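Local coordinates for galactose-binding like protein (Bacteroides thetaiotaomicron, PDB 7M1A) that probably binds, and may help degrade, carbohydrate through a calcium-holding, galactose-binding-like domain at the C-terminal end of a SusE-like protein, at residues His81-Met86 with Gly126-Asp131; Arg9-Gln14 with Val151-Ile156. All blocks are in the same frame, centred on the assembly; numbering follows the deposited sequence.

The two contacts lie on opposite sides of the chain's centre, contact 1 about 17 Å from it and contact 2 about 12 Å, with about 29 Å between their centres. Their nearest atoms stay about 10 Å apart, without touching. Along the sequence, contact 1 is nested in the loop that contact 2 closes. Contact 1 joins the loop between strands 70-74 and 88-96 to the start of helix 130-138 and is nearer the metal: the Phe82 side chain is about 8 Å from that of Thr171, a calcium ligand, and about 13 Å from the calcium ion. Contact 2 is buried packing away from the calcium site, across strand 56-66, where a second subunit also approaches.

Contact 1 of 2, residues His81-Met86 with Gly126-Asp131; sequences HFYNDM and GILTED. With EDO (1,2-ethanediol), chain E; EDO (1,2-ethanediol), chain C.
Gly126 meets Asn84 through its backbone, with Asn84 ND2 3.7 Å from Gly126 N. A water joins the segments beside it: it accepts from Gly126 N at 2.9 Å and can donate to Tyr83 O, 3.0 Å away, though it has more acceptors in reach than protons. Asn84 turns its other amide atom back on its own segment: OD1 accepts from Asp85 N at 2.9 Å, the donor standing well to the side of the carbonyl, with a C=O...N angle of 102°. Asp85 continues the chain of bonds, its OD1 taking a weak one from Met86 N, and the same oxygen receives O1 of the 1,2-ethanediol of chain E, probably from the crystallisation liquor, at a separation so short that its value is doubtful. With alanine in place of Asp85, the weak bond from Met86 N would probably be lost, leaving that N-H without its carboxylate acceptor. Leu128 then supplies the apolar part. Its branch is split between two aromatic residues: CD2 touches Tyr83 CD2 at 3.7 Å, at the ring edge and near its plane, while CD1 reaches the edge of the Phe82 ring at CD2, 4.1 Å away. Phe82 and Tyr83 are the two central residues of a type II beta turn from His81 to Asn84, which is consistent with their side chains reaching Leu128 separately. With CG anti to the carbonyl carbon (chi1 -70°), the Phe82 ring lies so that its CD2 edge meets Leu128; it also packs on Ala136 of helix 130-138. Tyr83 OH is hydrogen-bonded to Asp132 O of that helix. Thr129 is the helix N-cap, its side chain capping a backbone N just past Asp131, while Asp132 OD2 accepts from Thr129 N, the reciprocal pair of a capping box.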
# COMPACT_ATOMS: atom_id res chain seq x y z
N HIS A 81 1.55 24.73 -3.49
CA HIS A 81 0.91 23.94 -2.45
C HIS A 81 0.81 24.66 -1.11
O HIS A 81 0.04 24.23 -0.27
CB HIS A 81 1.58 22.57 -2.32
CG HIS A 81 1.43 21.76 -3.55
ND1 HIS A 81 2.39 21.78 -4.49
CD2 HIS A 81 0.52 20.81 -3.94
CE1 HIS A 81 2.08 20.94 -5.48
NE2 HIS A 81 0.93 20.33 -5.18
N PHE A 82 1.57 25.73 -0.84
CA PHE A 82 1.49 26.37 0.46
C PHE A 82 0.12 27.06 0.61
O PHE A 82 -0.20 28.00 -0.15
CB PHE A 82 2.60 27.42 0.63
CG PHE A 82 4.00 26.90 0.77
CD1 PHE A 82 4.26 25.67 1.35
CD2 PHE A 82 5.10 27.66 0.37
CE1 PHE A 82 5.56 25.23 1.57
CE2 PHE A 82 6.41 27.22 0.58
CZ PHE A 82 6.65 25.97 1.15
N TYR A 83 -0.71 26.60 1.56
CA TYR A 83 -2.04 27.16 1.78
C TYR A 83 -2.81 27.26 0.46
O TYR A 83 -3.49 28.28 0.16
CB TYR A 83 -1.93 28.56 2.42
CG TYR A 83 -0.89 28.62 3.50
CD1 TYR A 83 -1.13 28.16 4.80
CD2 TYR A 83 0.38 29.12 3.22
CE1 TYR A 83 -0.14 28.20 5.79
CE2 TYR A 83 1.37 29.16 4.19
CZ TYR A 83 1.12 28.70 5.47
OH TYR A 83 2.05 28.76 6.45
N ASN A 84 -2.69 26.19 -0.36
CA ASN A 84 -3.26 26.24 -1.70
C ASN A 84 -3.45 24.78 -2.15
O ASN A 84 -3.08 23.82 -1.47
CB ASN A 84 -2.30 27.03 -2.62
CG ASN A 84 -3.02 27.77 -3.74
OD1 ASN A 84 -4.08 27.33 -4.19
ND2 ASN A 84 -2.46 28.90 -4.16
N ASP A 85 -3.98 24.60 -3.36
CA ASP A 85 -4.04 23.29 -3.99
C ASP A 85 -4.87 22.35 -3.08
O ASP A 85 -5.83 22.81 -2.44
CB ASP A 85 -2.63 22.81 -4.39
CG ASP A 85 -2.68 21.76 -5.50
OD1 ASP A 85 -2.82 20.53 -5.22
OD2 ASP A 85 -2.63 22.16 -6.66
N MSE A 86 -4.50 21.06 -3.02
CA MSE A 86 -5.26 20.12 -2.21
C MSE A 86 -4.57 19.95 -0.84
O MSE A 86 -4.82 18.96 -0.12
CB MSE A 86 -5.47 18.77 -2.88
CG MSE A 86 -6.01 18.85 -4.29
SE MSE A 86 -7.67 19.86 -4.49
CE MSE A 86 -7.06 21.13 -5.85
N GLY A 126 -3.13 32.29 -2.83
CA GLY A 126 -2.18 32.68 -3.85
C GLY A 126 -1.20 33.76 -3.38
O GLY A 126 -0.20 33.96 -4.08
N ILE A 127 -1.48 34.42 -2.24
CA ILE A 127 -0.60 35.46 -1.69
C ILE A 127 0.12 34.88 -0.47
O ILE A 127 -0.52 34.28 0.40
CB ILE A 127 -1.37 36.75 -1.31
CG1 ILE A 127 -2.29 37.26 -2.42
CG2 ILE A 127 -0.42 37.85 -0.80
CD1 ILE A 127 -1.59 37.62 -3.68
N LEU A 128 1.46 35.06 -0.41
CA LEU A 128 2.26 34.50 0.66
C LEU A 128 3.17 35.57 1.26
O LEU A 128 3.83 36.29 0.54
CB LEU A 128 3.16 33.35 0.15
CG LEU A 128 2.45 32.12 -0.44
CD1 LEU A 128 3.39 31.13 -1.08
CD2 LEU A 128 1.59 31.38 0.59
N THR A 129 3.28 35.60 2.57
CA THR A 129 4.29 36.41 3.21
C THR A 129 5.48 35.54 3.65
O THR A 129 5.53 34.27 3.52
CB THR A 129 3.74 37.18 4.42
OG1 THR A 129 3.46 36.19 5.40
CG2 THR A 129 2.48 37.98 4.13
N GLU A 130 6.47 36.23 4.20
CA GLU A 130 7.65 35.53 4.66
C GLU A 130 7.27 34.65 5.84
O GLU A 130 7.80 33.54 5.97
CB GLU A 130 8.79 36.44 5.09
CG GLU A 130 9.37 37.40 4.02
CD GLU A 130 10.00 38.64 4.69
OE1 GLU A 130 9.43 39.80 4.58
OE2 GLU A 130 11.07 38.40 5.50
N ASP A 131 6.39 35.16 6.72
CA ASP A 131 5.88 34.40 7.86
C ASP A 131 5.14 33.14 7.39
O ASP A 131 5.25 32.04 7.96
CB ASP A 131 4.98 35.24 8.77
CG ASP A 131 5.69 36.14 9.74
OD1 ASP A 131 6.93 36.04 9.82
OD2 ASP A 131 4.98 36.95 10.36
C1 EDO E . -3.93 19.35 -8.12
O1 EDO E . -2.98 19.05 -7.13
C2 EDO E . -3.42 20.43 -9.05
O2 EDO E . -2.12 20.03 -9.25
C1 EDO C . 1.64 17.86 -8.09
O1 EDO C . 2.13 17.81 -6.78
C2 EDO C . 0.25 17.67 -7.83
O2 EDO C . -0.29 18.72 -7.06
O HOH W 1 -1.95 30.69 -0.71

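Contact 2 of 2, residues Arg9-Gln14 with Val151-Ile156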
# COMPACT_ATOMS: atom_id res chain seq x y z
N ARG A 9 3.69 1.02 7.80
CA ARG A 9 3.16 0.27 6.68
C ARG A 9 1.84 0.84 6.21
O ARG A 9 0.97 1.20 7.04
CB ARG A 9 2.90 -1.20 7.07
CG ARG A 9 4.18 -1.93 7.44
CD ARG A 9 5.08 -2.30 6.28
NE ARG A 9 6.20 -3.07 6.66
CZ ARG A 9 7.41 -2.60 6.95
NH1 ARG A 9 7.64 -1.31 6.92
NH2 ARG A 9 8.39 -3.41 7.27
N GLU A 10 1.67 0.96 4.89
CA GLU A 10 0.38 1.33 4.31
C GLU A 10 -0.66 0.26 4.66
O GLU A 10 -0.33 -0.92 4.78
CB GLU A 10 0.60 1.48 2.79
CG GLU A 10 -0.60 1.86 1.98
CD GLU A 10 -1.45 0.77 1.40
OE1 GLU A 10 -1.37 -0.36 1.97
OE2 GLU A 10 -2.26 1.08 0.56
N MSE A 11 -1.91 0.72 4.87
CA MSE A 11 -3.06 -0.17 4.94
C MSE A 11 -4.09 0.31 3.94
O MSE A 11 -4.03 1.47 3.48
CB MSE A 11 -3.60 -0.20 6.35
CG MSE A 11 -2.59 -0.78 7.32
SE MSE A 11 -3.33 -1.02 9.11
CE MSE A 11 -4.47 -2.53 8.71
N TYR A 12 -5.16 -0.49 3.74
CA TYR A 12 -6.18 -0.05 2.79
C TYR A 12 -7.46 -0.73 3.25
O TYR A 12 -7.60 -1.97 3.12
CB TYR A 12 -5.89 -0.43 1.34
CG TYR A 12 -6.92 0.24 0.45
CD1 TYR A 12 -6.89 1.64 0.19
CD2 TYR A 12 -8.01 -0.51 -0.03
CE1 TYR A 12 -7.90 2.24 -0.56
CE2 TYR A 12 -9.00 0.10 -0.80
CZ TYR A 12 -8.96 1.47 -1.01
OH TYR A 12 -9.97 2.06 -1.70
N LEU A 13 -8.33 0.03 3.93
CA LEU A 13 -9.60 -0.47 4.45
C LEU A 13 -10.72 -0.07 3.52
O LEU A 13 -10.56 0.82 2.73
CB LEU A 13 -9.89 0.15 5.82
CG LEU A 13 -8.78 0.10 6.87
CD1 LEU A 13 -9.27 0.55 8.24
CD2 LEU A 13 -8.19 -1.33 6.97
N GLN A 14 -11.87 -0.78 3.55
CA GLN A 14 -12.91 -0.46 2.54
C GLN A 14 -13.30 0.99 2.69
O GLN A 14 -13.48 1.49 3.82
CB GLN A 14 -14.17 -1.28 2.92
CG GLN A 14 -15.28 -1.37 1.86
CD GLN A 14 -16.47 -2.16 2.37
OE1 GLN A 14 -16.41 -2.96 3.30
NE2 GLN A 14 -17.60 -1.93 1.73
N VAL A 151 -1.46 3.74 20.82
CA VAL A 151 -2.02 3.30 19.54
C VAL A 151 -0.94 2.80 18.61
O VAL A 151 0.23 3.05 18.84
CB VAL A 151 -2.73 4.49 18.80
CG1 VAL A 151 -4.01 4.93 19.54
CG2 VAL A 151 -1.84 5.77 18.62
N ARG A 152 -1.35 1.84 17.75
CA ARG A 152 -0.48 1.36 16.73
C ARG A 152 -0.94 1.71 15.31
O ARG A 152 -0.08 1.85 14.45
CB ARG A 152 -0.43 -0.17 16.84
CG ARG A 152 0.36 -0.83 15.71
CD ARG A 152 0.68 -2.29 15.95
NE ARG A 152 1.30 -2.78 14.71
CZ ARG A 152 1.77 -4.00 14.61
NH1 ARG A 152 1.76 -4.79 15.67
NH2 ARG A 152 2.29 -4.44 13.47
N TYR A 153 -2.21 1.96 15.11
CA TYR A 153 -2.77 2.20 13.78
C TYR A 153 -3.30 3.61 13.73
O TYR A 153 -3.79 4.09 14.76
CB TYR A 153 -3.89 1.19 13.51
CG TYR A 153 -3.38 -0.21 13.70
CD1 TYR A 153 -2.56 -0.86 12.76
CD2 TYR A 153 -3.68 -0.89 14.88
CE1 TYR A 153 -2.14 -2.17 12.99
CE2 TYR A 153 -3.22 -2.17 15.14
CZ TYR A 153 -2.41 -2.80 14.20
OH TYR A 153 -1.95 -4.08 14.45
N ILE A 154 -3.18 4.22 12.58
CA ILE A 154 -3.53 5.64 12.44
C ILE A 154 -4.45 5.83 11.25
O ILE A 154 -4.31 5.17 10.22
CB ILE A 154 -2.27 6.49 12.23
CG1 ILE A 154 -1.35 6.40 13.47
CG2 ILE A 154 -2.60 7.97 11.97
CD1 ILE A 154 -1.85 7.05 14.72
N ARG A 155 -5.39 6.77 11.37
CA ARG A 155 -6.13 7.28 10.22
C ARG A 155 -5.95 8.80 10.16
O ARG A 155 -5.96 9.51 11.20
CB ARG A 155 -7.61 6.92 10.22
CG ARG A 155 -7.81 5.50 9.78
CD ARG A 155 -9.28 5.13 10.02
NE ARG A 155 -9.65 4.44 8.75
CZ ARG A 155 -10.90 4.09 8.49
NH1 ARG A 155 -11.87 4.28 9.39
NH2 ARG A 155 -11.24 3.58 7.31
N ILE A 156 -5.88 9.31 8.92
CA ILE A 156 -5.98 10.76 8.72
C ILE A 156 -7.24 11.03 7.89
O ILE A 156 -7.54 10.33 6.93
CB ILE A 156 -4.71 11.32 8.08
CG1 ILE A 156 -3.59 11.27 9.18
CG2 ILE A 156 -4.89 12.75 7.56
CD1 ILE A 156 -2.22 11.68 8.70
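Met11 CG lies anti to its own carbonyl carbon (chi1 -64°), and the extended chi2 that follows carries the selenium to the Tyr153 ring, chi3 turning only the terminal CE; Arg155 bends at chi3 (135°), which helps set its guanidinium against Leu13. The setting is an antiparallel sheet of the galactose-binding-like fold in which strands 9-11 and 151-158 both pair with strand 56-66. The two segments therefore meet through side chains across an intervening strand, with Met11 CA and Tyr153 CA 9.2 Å apart and no hydrogen bond between them. Met11, a selenomethionine, makes a Met-aromatic contact: SE is 3.7 Å from Tyr153 CD1, and its line to the ring centroid runs 63° off the ring normal, an oblique approach. One face of the same ring carries Arg152 CG, 3.7 Å above the plane and over its centre. Arg152 and Tyr153 both face Cys96, a classic beta bulge where the chain turns a corner. Arg9 of the second subunit also packs on Tyr153, so this end of the contact borders the dimer interface.

Arg155 is buried, and its nitrogens are well matched by bonds that would fix the rotation of the plane: NH1 bonds to Gly104 O, NE to Thr59 OG1, and NH2 forms a salt bridge with Asp16, whose carboxylate also accepts from Leu13 N and so ties the two partners together. Over one face of the guanidinium lies the Leu13 methyl CD1, 3.7 Å from Arg155 NH2 and 3.9 Å from Arg155 CZ.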